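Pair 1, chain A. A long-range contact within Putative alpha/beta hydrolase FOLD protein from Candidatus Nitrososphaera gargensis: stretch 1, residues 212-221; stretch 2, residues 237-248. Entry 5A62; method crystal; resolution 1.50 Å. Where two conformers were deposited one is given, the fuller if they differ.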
# COMPACT_ATOMS: atom_id res chain seq x y z
N LYS A 212 17.25 0.93 -23.60
CA LYS A 212 16.28 1.16 -24.68
C LYS A 212 14.88 0.97 -24.10
O LYS A 212 14.65 -0.05 -23.51
CB LYS A 212 16.47 0.21 -25.83
CG LYS A 212 17.73 0.46 -26.65
CD LYS A 212 17.68 -0.54 -27.81
CE LYS A 212 18.86 -0.52 -28.79
NZ LYS A 212 19.44 0.84 -28.97
N VAL A 213 14.00 1.93 -24.29
CA VAL A 213 12.67 1.92 -23.74
C VAL A 213 11.70 1.81 -24.89
O VAL A 213 11.70 2.63 -25.79
CB VAL A 213 12.35 3.14 -22.91
CG1 VAL A 213 10.96 2.98 -22.29
CG2 VAL A 213 13.37 3.33 -21.78
N PHE A 214 10.86 0.82 -24.86
CA PHE A 214 9.83 0.61 -25.81
C PHE A 214 8.49 0.48 -25.09
O PHE A 214 8.42 -0.02 -23.98
CB PHE A 214 10.04 -0.66 -26.61
CG PHE A 214 11.34 -0.75 -27.36
CD1 PHE A 214 12.47 -1.32 -26.81
CD2 PHE A 214 11.38 -0.35 -28.68
CE1 PHE A 214 13.64 -1.43 -27.55
CE2 PHE A 214 12.55 -0.45 -29.41
CZ PHE A 214 13.67 -0.98 -28.86
N ALA A 215 7.42 0.89 -25.71
CA ALA A 215 6.08 0.75 -25.17
C ALA A 215 5.09 0.42 -26.29
O ALA A 215 5.16 0.96 -27.40
CB ALA A 215 5.62 1.96 -24.43
N ILE A 216 4.21 -0.49 -26.00
CA ILE A 216 3.03 -0.85 -26.82
C ILE A 216 1.80 -0.58 -25.99
O ILE A 216 1.69 -1.16 -24.91
CB ILE A 216 3.09 -2.31 -27.26
CG1 ILE A 216 4.44 -2.63 -27.92
CG2 ILE A 216 1.91 -2.62 -28.18
CD1 ILE A 216 4.69 -4.08 -28.30
N VAL A 217 0.88 0.28 -26.45
CA VAL A 217 -0.27 0.66 -25.68
C VAL A 217 -1.52 0.53 -26.53
O VAL A 217 -1.48 0.90 -27.70
CB VAL A 217 -0.11 2.07 -25.09
CG1 VAL A 217 -0.02 3.15 -26.12
CG2 VAL A 217 -1.26 2.42 -24.16
N GLY A 218 -2.58 0.02 -25.94
CA GLY A 218 -3.87 -0.06 -26.62
C GLY A 218 -4.53 1.31 -26.62
O GLY A 218 -4.60 1.95 -25.58
N SER A 219 -5.04 1.74 -27.77
CA SER A 219 -5.60 3.09 -27.90
C SER A 219 -6.80 3.27 -26.99
O SER A 219 -7.07 4.40 -26.61
CB SER A 219 -5.96 3.39 -29.36
OG SER A 219 -7.11 2.65 -29.76
N ASP A 220 -7.50 2.21 -26.63
CA ASP A 220 -8.64 2.29 -25.73
C ASP A 220 -8.32 2.24 -24.24
O ASP A 220 -9.22 2.39 -23.40
CB ASP A 220 -9.67 1.22 -26.10
CG ASP A 220 -10.30 1.48 -27.43
OD1 ASP A 220 -10.48 2.68 -27.81
OD2 ASP A 220 -10.60 0.51 -28.11
N ASP A 221 -7.04 2.06 -23.89
CA ASP A 221 -6.63 2.01 -22.49
C ASP A 221 -6.37 3.45 -22.05
O ASP A 221 -5.26 3.97 -22.18
CB ASP A 221 -5.37 1.15 -22.35
CG ASP A 221 -5.00 0.88 -20.92
OD1 ASP A 221 -5.38 1.69 -20.01
OD2 ASP A 221 -4.37 -0.19 -20.62
N GLU A 237 13.57 9.68 -26.19
CA GLU A 237 14.21 8.57 -26.89
C GLU A 237 13.41 7.27 -26.83
O GLU A 237 13.76 6.29 -27.51
CB GLU A 237 15.68 8.39 -26.39
CG GLU A 237 16.45 9.67 -26.73
CD GLU A 237 17.97 9.60 -26.65
OE1 GLU A 237 18.51 9.79 -25.54
OE2 GLU A 237 18.62 9.40 -27.71
N MET A 238 12.32 7.17 -26.05
CA MET A 238 11.45 5.98 -26.00
C MET A 238 10.81 5.75 -27.35
O MET A 238 10.48 6.72 -28.06
CB MET A 238 10.34 6.11 -24.88
CG MET A 238 9.29 4.98 -24.79
SD MET A 238 8.06 4.96 -23.42
CE MET A 238 7.15 6.36 -23.98
N GLU A 239 10.56 4.54 -27.69
CA GLU A 239 9.78 4.20 -28.85
C GLU A 239 8.39 3.74 -28.43
O GLU A 239 8.26 2.73 -27.77
CB GLU A 239 10.51 3.13 -29.64
CG GLU A 239 11.85 3.61 -30.20
CD GLU A 239 11.68 4.68 -31.29
OE1 GLU A 239 10.63 4.62 -31.92
OE2 GLU A 239 12.52 5.61 -31.45
N LEU A 240 7.34 4.45 -28.84
CA LEU A 240 6.00 4.15 -28.48
C LEU A 240 5.23 3.74 -29.69
O LEU A 240 5.29 4.42 -30.73
CB LEU A 240 5.37 5.40 -27.93
CG LEU A 240 3.87 5.43 -27.72
CD1 LEU A 240 3.39 4.40 -26.72
CD2 LEU A 240 3.46 6.82 -27.27
N ARG A 241 4.42 2.71 -29.61
CA ARG A 241 3.54 2.29 -30.70
C ARG A 241 2.21 2.06 -30.10
O ARG A 241 2.04 1.45 -29.02
CB ARG A 241 4.07 1.01 -31.32
CG ARG A 241 5.50 1.03 -31.83
CD ARG A 241 5.61 1.87 -33.10
NE ARG A 241 7.00 1.91 -33.53
CZ ARG A 241 7.93 2.74 -33.10
NH1 ARG A 241 7.65 3.72 -32.24
NH2 ARG A 241 9.19 2.62 -33.54
N VAL A 242 1.18 2.55 -30.75
CA VAL A 242 -0.19 2.40 -30.30
C VAL A 242 -0.94 1.37 -31.13
O VAL A 242 -0.93 1.44 -32.37
CB VAL A 242 -0.95 3.76 -30.33
CG1 VAL A 242 -2.41 3.58 -29.93
CG2 VAL A 242 -0.22 4.77 -29.44
N LEU A 243 -1.66 0.48 -30.50
CA LEU A 243 -2.54 -0.50 -31.13
C LEU A 243 -3.91 0.08 -31.16
O LEU A 243 -4.62 0.12 -30.16
CB LEU A 243 -2.51 -1.87 -30.39
CG LEU A 243 -1.16 -2.55 -30.43
CD1 LEU A 243 -1.17 -3.66 -29.41
CD2 LEU A 243 -0.91 -3.13 -31.84
N GLN A 244 -4.36 0.45 -32.38
CA GLN A 244 -5.69 1.03 -32.53
C GLN A 244 -6.75 0.03 -32.29
O GLN A 244 -6.78 -1.03 -32.90
CB GLN A 244 -5.88 1.63 -33.95
CG GLN A 244 -4.97 2.77 -34.27
CD GLN A 244 -5.02 3.93 -33.27
OE1 GLN A 244 -6.05 4.22 -32.75
NE2 GLN A 244 -3.92 4.52 -33.02
N GLY A 245 -7.62 0.33 -31.37
CA GLY A 245 -8.70 -0.52 -31.00
C GLY A 245 -8.49 -1.60 -30.00
O GLY A 245 -9.39 -2.36 -29.68
N SER A 246 -7.29 -1.65 -29.41
CA SER A 246 -7.01 -2.54 -28.32
C SER A 246 -7.09 -1.80 -26.99
O SER A 246 -6.99 -0.57 -26.94
CB SER A 246 -5.58 -3.11 -28.46
OG SER A 246 -5.47 -3.95 -29.61
N ASP A 247 -7.28 -2.55 -25.92
CA ASP A 247 -7.44 -2.01 -24.58
C ASP A 247 -6.47 -2.71 -23.61
O ASP A 247 -5.47 -3.33 -24.00
CB ASP A 247 -8.91 -2.25 -24.22
CG ASP A 247 -9.47 -1.29 -23.19
OD1 ASP A 247 -8.73 -0.75 -22.35
OD2 ASP A 247 -10.74 -1.11 -23.16
N HIS A 248 -6.71 -2.57 -22.32
CA HIS A 248 -5.79 -3.01 -21.30
C HIS A 248 -5.40 -4.47 -21.43
O HIS A 248 -4.22 -4.84 -21.30
CB HIS A 248 -6.45 -2.83 -19.92
CG HIS A 248 -5.58 -3.22 -18.76
ND1 HIS A 248 -5.74 -4.42 -18.09
CD2 HIS A 248 -4.57 -2.58 -18.15
CE1 HIS A 248 -4.88 -4.48 -17.09
NE2 HIS A 248 -4.15 -3.39 -17.11
O HOH W 1 15.08 4.63 -25.03

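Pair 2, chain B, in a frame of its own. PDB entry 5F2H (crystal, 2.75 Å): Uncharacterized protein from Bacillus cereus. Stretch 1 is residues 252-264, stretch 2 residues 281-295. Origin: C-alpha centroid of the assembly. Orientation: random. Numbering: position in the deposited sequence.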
# COMPACT_ATOMS: atom_id res chain seq x y z
N ASN B 252 -4.57 11.18 -20.00
CA ASN B 252 -4.21 9.76 -20.01
C ASN B 252 -4.96 8.93 -18.96
O ASN B 252 -4.38 8.56 -17.93
CB ASN B 252 -2.70 9.61 -19.79
CG ASN B 252 -1.88 10.40 -20.81
OD1 ASN B 252 -2.40 10.79 -21.85
ND2 ASN B 252 -0.61 10.65 -20.50
N ILE B 253 -6.23 8.65 -19.22
CA ILE B 253 -7.07 7.87 -18.32
C ILE B 253 -7.49 6.58 -19.01
O ILE B 253 -7.83 6.60 -20.20
CB ILE B 253 -8.35 8.64 -17.94
CG1 ILE B 253 -8.01 10.02 -17.37
CG2 ILE B 253 -9.18 7.83 -16.96
CD1 ILE B 253 -9.22 10.85 -16.99
N LYS B 254 -7.48 5.47 -18.27
CA LYS B 254 -7.87 4.16 -18.83
C LYS B 254 -9.31 3.83 -18.46
O LYS B 254 -9.75 4.12 -17.35
CB LYS B 254 -6.93 3.06 -18.36
CG LYS B 254 -5.48 3.27 -18.78
CD LYS B 254 -4.59 2.09 -18.39
CE LYS B 254 -3.13 2.34 -18.76
NZ LYS B 254 -2.25 1.19 -18.40
N GLY B 255 -10.05 3.23 -19.38
CA GLY B 255 -11.45 2.89 -19.15
C GLY B 255 -11.76 1.42 -19.34
O GLY B 255 -11.24 0.78 -20.26
N TYR B 256 -12.57 0.88 -18.45
CA TYR B 256 -12.95 -0.51 -18.53
C TYR B 256 -14.45 -0.43 -18.49
O TYR B 256 -15.02 0.05 -17.51
CB TYR B 256 -12.40 -1.30 -17.34
CG TYR B 256 -12.45 -2.81 -17.50
CD1 TYR B 256 -13.63 -3.52 -17.29
CD2 TYR B 256 -11.30 -3.53 -17.83
CE1 TYR B 256 -13.66 -4.90 -17.42
CE2 TYR B 256 -11.33 -4.90 -17.95
CZ TYR B 256 -12.51 -5.58 -17.75
OH TYR B 256 -12.53 -6.95 -17.89
N VAL B 257 -15.09 -0.80 -19.59
CA VAL B 257 -16.54 -0.75 -19.70
C VAL B 257 -17.08 -2.15 -19.93
O VAL B 257 -16.51 -2.93 -20.70
CB VAL B 257 -16.97 0.16 -20.86
CG1 VAL B 257 -18.49 0.15 -21.00
CG2 VAL B 257 -16.45 1.57 -20.63
N VAL B 258 -18.19 -2.46 -19.26
CA VAL B 258 -18.79 -3.75 -19.38
C VAL B 258 -20.27 -3.56 -19.58
O VAL B 258 -20.86 -2.69 -18.96
CB VAL B 258 -18.60 -4.55 -18.05
CG1 VAL B 258 -19.28 -5.91 -18.13
CG2 VAL B 258 -17.11 -4.72 -17.71
N CYS B 259 -20.87 -4.39 -20.41
CA CYS B 259 -22.30 -4.33 -20.63
C CYS B 259 -22.77 -5.64 -21.23
O CYS B 259 -22.03 -6.30 -21.98
CB CYS B 259 -22.70 -3.20 -21.54
SG CYS B 259 -24.49 -3.12 -21.77
N GLY B 260 -23.99 -6.02 -20.87
CA GLY B 260 -24.58 -7.26 -21.35
C GLY B 260 -25.36 -7.05 -22.64
O GLY B 260 -26.11 -6.07 -22.78
N ASP B 261 -25.24 -8.01 -23.56
CA ASP B 261 -25.90 -7.95 -24.86
C ASP B 261 -27.43 -8.10 -24.87
O ASP B 261 -28.02 -8.17 -25.94
CB ASP B 261 -25.28 -8.97 -25.80
CG ASP B 261 -25.42 -10.39 -25.29
OD1 ASP B 261 -25.83 -10.57 -24.12
OD2 ASP B 261 -25.11 -11.32 -26.06
N GLN B 262 -28.06 -8.16 -23.70
CA GLN B 262 -29.53 -8.28 -23.62
C GLN B 262 -30.10 -7.09 -22.86
O GLN B 262 -31.28 -7.07 -22.49
CB GLN B 262 -29.91 -9.56 -22.88
CG GLN B 262 -29.35 -10.84 -23.47
CD GLN B 262 -29.91 -11.16 -24.84
OE1 GLN B 262 -31.05 -10.81 -25.16
NE2 GLN B 262 -29.13 -11.89 -25.63
N ASP B 263 -29.26 -6.08 -22.66
CA ASP B 263 -29.62 -4.88 -21.92
C ASP B 263 -30.30 -3.87 -22.84
O ASP B 263 -29.67 -2.97 -23.38
CB ASP B 263 -28.34 -4.32 -21.32
CG ASP B 263 -28.58 -3.19 -20.36
OD1 ASP B 263 -29.65 -2.55 -20.40
OD2 ASP B 263 -27.65 -2.95 -19.57
N GLU B 264 -31.61 -4.02 -22.97
CA GLU B 264 -32.41 -3.18 -23.83
C GLU B 264 -32.24 -1.67 -23.64
O GLU B 264 -32.40 -0.91 -24.60
CB GLU B 264 -33.89 -3.57 -23.73
CG GLU B 264 -34.75 -2.93 -24.81
CD GLU B 264 -36.18 -3.41 -24.76
OE1 GLU B 264 -36.99 -2.93 -25.60
OE2 GLU B 264 -36.49 -4.27 -23.91
N ASN B 281 -9.00 7.82 -29.65
CA ASN B 281 -7.89 6.98 -29.24
C ASN B 281 -7.59 7.00 -27.73
O ASN B 281 -6.48 7.31 -27.31
CB ASN B 281 -6.66 7.37 -30.07
CG ASN B 281 -5.51 6.40 -29.92
OD1 ASN B 281 -5.57 5.45 -29.13
ND2 ASN B 281 -4.45 6.62 -30.69
N ILE B 282 -8.60 6.67 -26.92
CA ILE B 282 -8.46 6.64 -25.46
C ILE B 282 -8.20 5.20 -25.07
O ILE B 282 -9.01 4.32 -25.37
CB ILE B 282 -9.76 7.08 -24.77
CG1 ILE B 282 -10.30 8.39 -25.35
CG2 ILE B 282 -9.53 7.18 -23.27
CD1 ILE B 282 -9.38 9.57 -25.15
N GLU B 283 -7.10 4.94 -24.37
CA GLU B 283 -6.79 3.56 -23.97
C GLU B 283 -7.98 3.02 -23.13
O GLU B 283 -8.38 3.63 -22.14
CB GLU B 283 -5.44 3.46 -23.24
CG GLU B 283 -4.83 2.06 -23.29
CD GLU B 283 -3.44 1.98 -22.66
OE1 GLU B 283 -2.92 3.02 -22.21
OE2 GLU B 283 -2.86 0.87 -22.64
N HIS B 284 -8.59 1.93 -23.58
CA HIS B 284 -9.73 1.38 -22.85
C HIS B 284 -9.95 -0.07 -23.24
O HIS B 284 -9.21 -0.63 -24.05
CB HIS B 284 -11.01 2.15 -23.16
CG HIS B 284 -11.53 1.92 -24.54
ND1 HIS B 284 -11.18 2.71 -25.61
CD2 HIS B 284 -12.38 0.98 -25.02
CE1 HIS B 284 -11.80 2.27 -26.70
NE2 HIS B 284 -12.52 1.22 -26.36
N GLU B 285 -10.99 -0.68 -22.67
CA GLU B 285 -11.32 -2.06 -22.97
C GLU B 285 -12.80 -2.33 -22.69
O GLU B 285 -13.26 -2.23 -21.56
CB GLU B 285 -10.40 -3.00 -22.21
CG GLU B 285 -10.66 -4.47 -22.49
CD GLU B 285 -9.60 -5.36 -21.88
OE1 GLU B 285 -8.45 -4.90 -21.73
OE2 GLU B 285 -9.92 -6.54 -21.61
N PHE B 286 -13.54 -2.67 -23.75
CA PHE B 286 -14.96 -2.95 -23.65
C PHE B 286 -15.21 -4.43 -23.66
O PHE B 286 -14.62 -5.16 -24.46
CB PHE B 286 -15.71 -2.27 -24.80
CG PHE B 286 -17.16 -2.61 -24.88
CD1 PHE B 286 -17.99 -2.48 -23.77
CD2 PHE B 286 -17.74 -2.85 -26.12
CE1 PHE B 286 -19.34 -2.74 -23.87
CE2 PHE B 286 -19.10 -3.09 -26.23
CZ PHE B 286 -19.90 -3.04 -25.10
N LYS B 287 -16.09 -4.87 -22.77
CA LYS B 287 -16.38 -6.27 -22.67
C LYS B 287 -17.87 -6.51 -22.65
O LYS B 287 -18.59 -6.05 -21.77
CB LYS B 287 -15.69 -6.84 -21.44
CG LYS B 287 -15.77 -8.35 -21.37
CD LYS B 287 -14.83 -8.93 -20.33
CE LYS B 287 -14.88 -10.45 -20.33
NZ LYS B 287 -14.58 -11.04 -21.66
N VAL B 288 -18.33 -7.23 -23.65
CA VAL B 288 -19.73 -7.57 -23.76
C VAL B 288 -19.91 -8.95 -23.14
O VAL B 288 -19.18 -9.89 -23.48
CB VAL B 288 -20.16 -7.64 -25.23
CG1 VAL B 288 -21.61 -8.07 -25.35
CG2 VAL B 288 -19.92 -6.29 -25.90
N VAL B 289 -20.85 -9.08 -22.22
CA VAL B 289 -21.08 -10.37 -21.60
C VAL B 289 -22.32 -10.94 -22.26
O VAL B 289 -23.37 -10.31 -22.26
CB VAL B 289 -21.24 -10.27 -20.08
CG1 VAL B 289 -21.46 -11.66 -19.47
CG2 VAL B 289 -20.00 -9.63 -19.47
N PRO B 290 -22.18 -12.13 -22.85
CA PRO B 290 -23.33 -12.73 -23.52
C PRO B 290 -24.49 -13.08 -22.59
O PRO B 290 -24.29 -13.34 -21.39
CB PRO B 290 -22.74 -13.99 -24.16
CG PRO B 290 -21.48 -14.27 -23.42
CD PRO B 290 -20.96 -12.94 -22.99
N ASN B 291 -25.71 -13.02 -23.14
CA ASN B 291 -26.94 -13.36 -22.42
C ASN B 291 -27.32 -12.47 -21.25
O ASN B 291 -28.45 -12.53 -20.79
CB ASN B 291 -26.84 -14.81 -21.92
CG ASN B 291 -26.53 -15.80 -23.03
OD1 ASN B 291 -26.77 -15.54 -24.21
ND2 ASN B 291 -26.00 -16.95 -22.65
N LEU B 292 -26.40 -11.63 -20.78
CA LEU B 292 -26.66 -10.76 -19.63
C LEU B 292 -27.56 -9.58 -19.96
O LEU B 292 -27.42 -8.96 -20.99
CB LEU B 292 -25.33 -10.25 -19.08
CG LEU B 292 -25.37 -9.35 -17.84
CD1 LEU B 292 -26.03 -10.03 -16.65
CD2 LEU B 292 -23.96 -8.92 -17.48
N LYS B 293 -28.52 -9.29 -19.07
CA LYS B 293 -29.45 -8.17 -19.24
C LYS B 293 -28.92 -6.97 -18.45
O LYS B 293 -27.71 -6.82 -18.32
CB LYS B 293 -30.89 -8.55 -18.84
CG LYS B 293 -31.51 -9.65 -19.69
CD LYS B 293 -32.99 -9.87 -19.40
CE LYS B 293 -33.29 -10.40 -17.99
NZ LYS B 293 -32.75 -11.77 -17.77
N HIS B 294 -29.82 -6.15 -17.89
CA HIS B 294 -29.41 -4.97 -17.12
C HIS B 294 -29.16 -5.35 -15.67
O HIS B 294 -29.98 -5.12 -14.76
CB HIS B 294 -30.44 -3.88 -17.28
CG HIS B 294 -30.04 -2.56 -16.70
ND1 HIS B 294 -30.62 -2.03 -15.57
CD2 HIS B 294 -29.12 -1.66 -17.11
CE1 HIS B 294 -30.09 -0.85 -15.32
NE2 HIS B 294 -29.19 -0.59 -16.24
N ASP B 295 -27.98 -5.93 -15.48
CA ASP B 295 -27.55 -6.42 -14.21
C ASP B 295 -26.06 -6.65 -14.32
O ASP B 295 -25.53 -6.62 -15.40
CB ASP B 295 -28.25 -7.76 -14.00
CG ASP B 295 -27.85 -8.44 -12.73
OD1 ASP B 295 -27.36 -7.74 -11.82
OD2 ASP B 295 -28.02 -9.68 -12.67

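Two parallel neighbouring strands, each running into a tight turn, form a backbone frame that can be filled in more than one way. In pair 1 the strands 212-218 and 239-243 approach to 4.6 Å; in pair 2 the corresponding axes come within 4.7 Å, and the fourteen central residues superpose with an RMSD of 0.4 Å. From V213(A) O and G255(B) O onward the backbone hydrogen-bond ladder is the same. A215(A) N donates to E239(A) O (2.9 Å) and A215(A) O accepts from R241(A) N (2.9 Å); at the matching positions V257(B) N donates to E285(B) O (3.0 Å) and V257(B) O accepts from K287(B) N (2.9 Å). A215(A) and V217(A), like V257(B) and C259(B), thus bond through both N and O to the residues flanking their partners, the hallmark of parallel pairing.

Beyond the ladder, both first strands enter a type I turn and both second strands a type II turn, and the two turns are joined. D220(A) N donates to S246(A) O (2.8 Å), as Q262(B) N does to L292(B) O (2.9 Å). This close docking leaves no room for a side chain at the glycine that both pairs have here: a CB on G218(A) would lie 2.5 Å from S246(A) O, and one on G260(B) 2.3 Å from L292(B) O, a clash in both.

On one face the same positions are filled differently. In pair 1 the small A215(A) is met by L240(A), whose CD1 lies 4.0 Å from A215(A) CB and also reaches V217(A) CG1 at 3.7 Å. In pair 2 the larger F286(B) occupies the place of L240(A), with V257(B) and C259(B) at the places of A215(A) and V217(A). Its ring presents its edge to the first strand, with F286(B) CD1 3.9 Å from V257(B) CG1 and CE1 4.1 Å from C259(B) CB. Both residues adopt chi1 t, so one aliphatic tip and one aromatic edge span the same two positions. On the other face, I216(A) CG2 packs on L243(A) CD1 at 3.5 Å, whereas the smaller pair V258(B) CG1 and V289(B) CG2 meets at 4.0 Å.

The charged positions diverge more. R241(A) folds back along its own strand, its NH2 forming a salt bridge with E239(A) OE1 (2.9 Å). The matching K287(B) instead extends, bringing its CD to 3.9 Å from Y256(B) OH.

At the turns, S219(A) OG accepts a hydrogen bond from G245(A) N (2.9 Å). The matching aspartate places D261(B) OD1 2.6 Å from N291(B) N. G245(A) has a positive phi of 85°, and N291(B) adopts a similar 65°, so asparagine occupies the place glycine takes in pair 1. The backbone fixes the frame, while side chains of different size and polarity complete it.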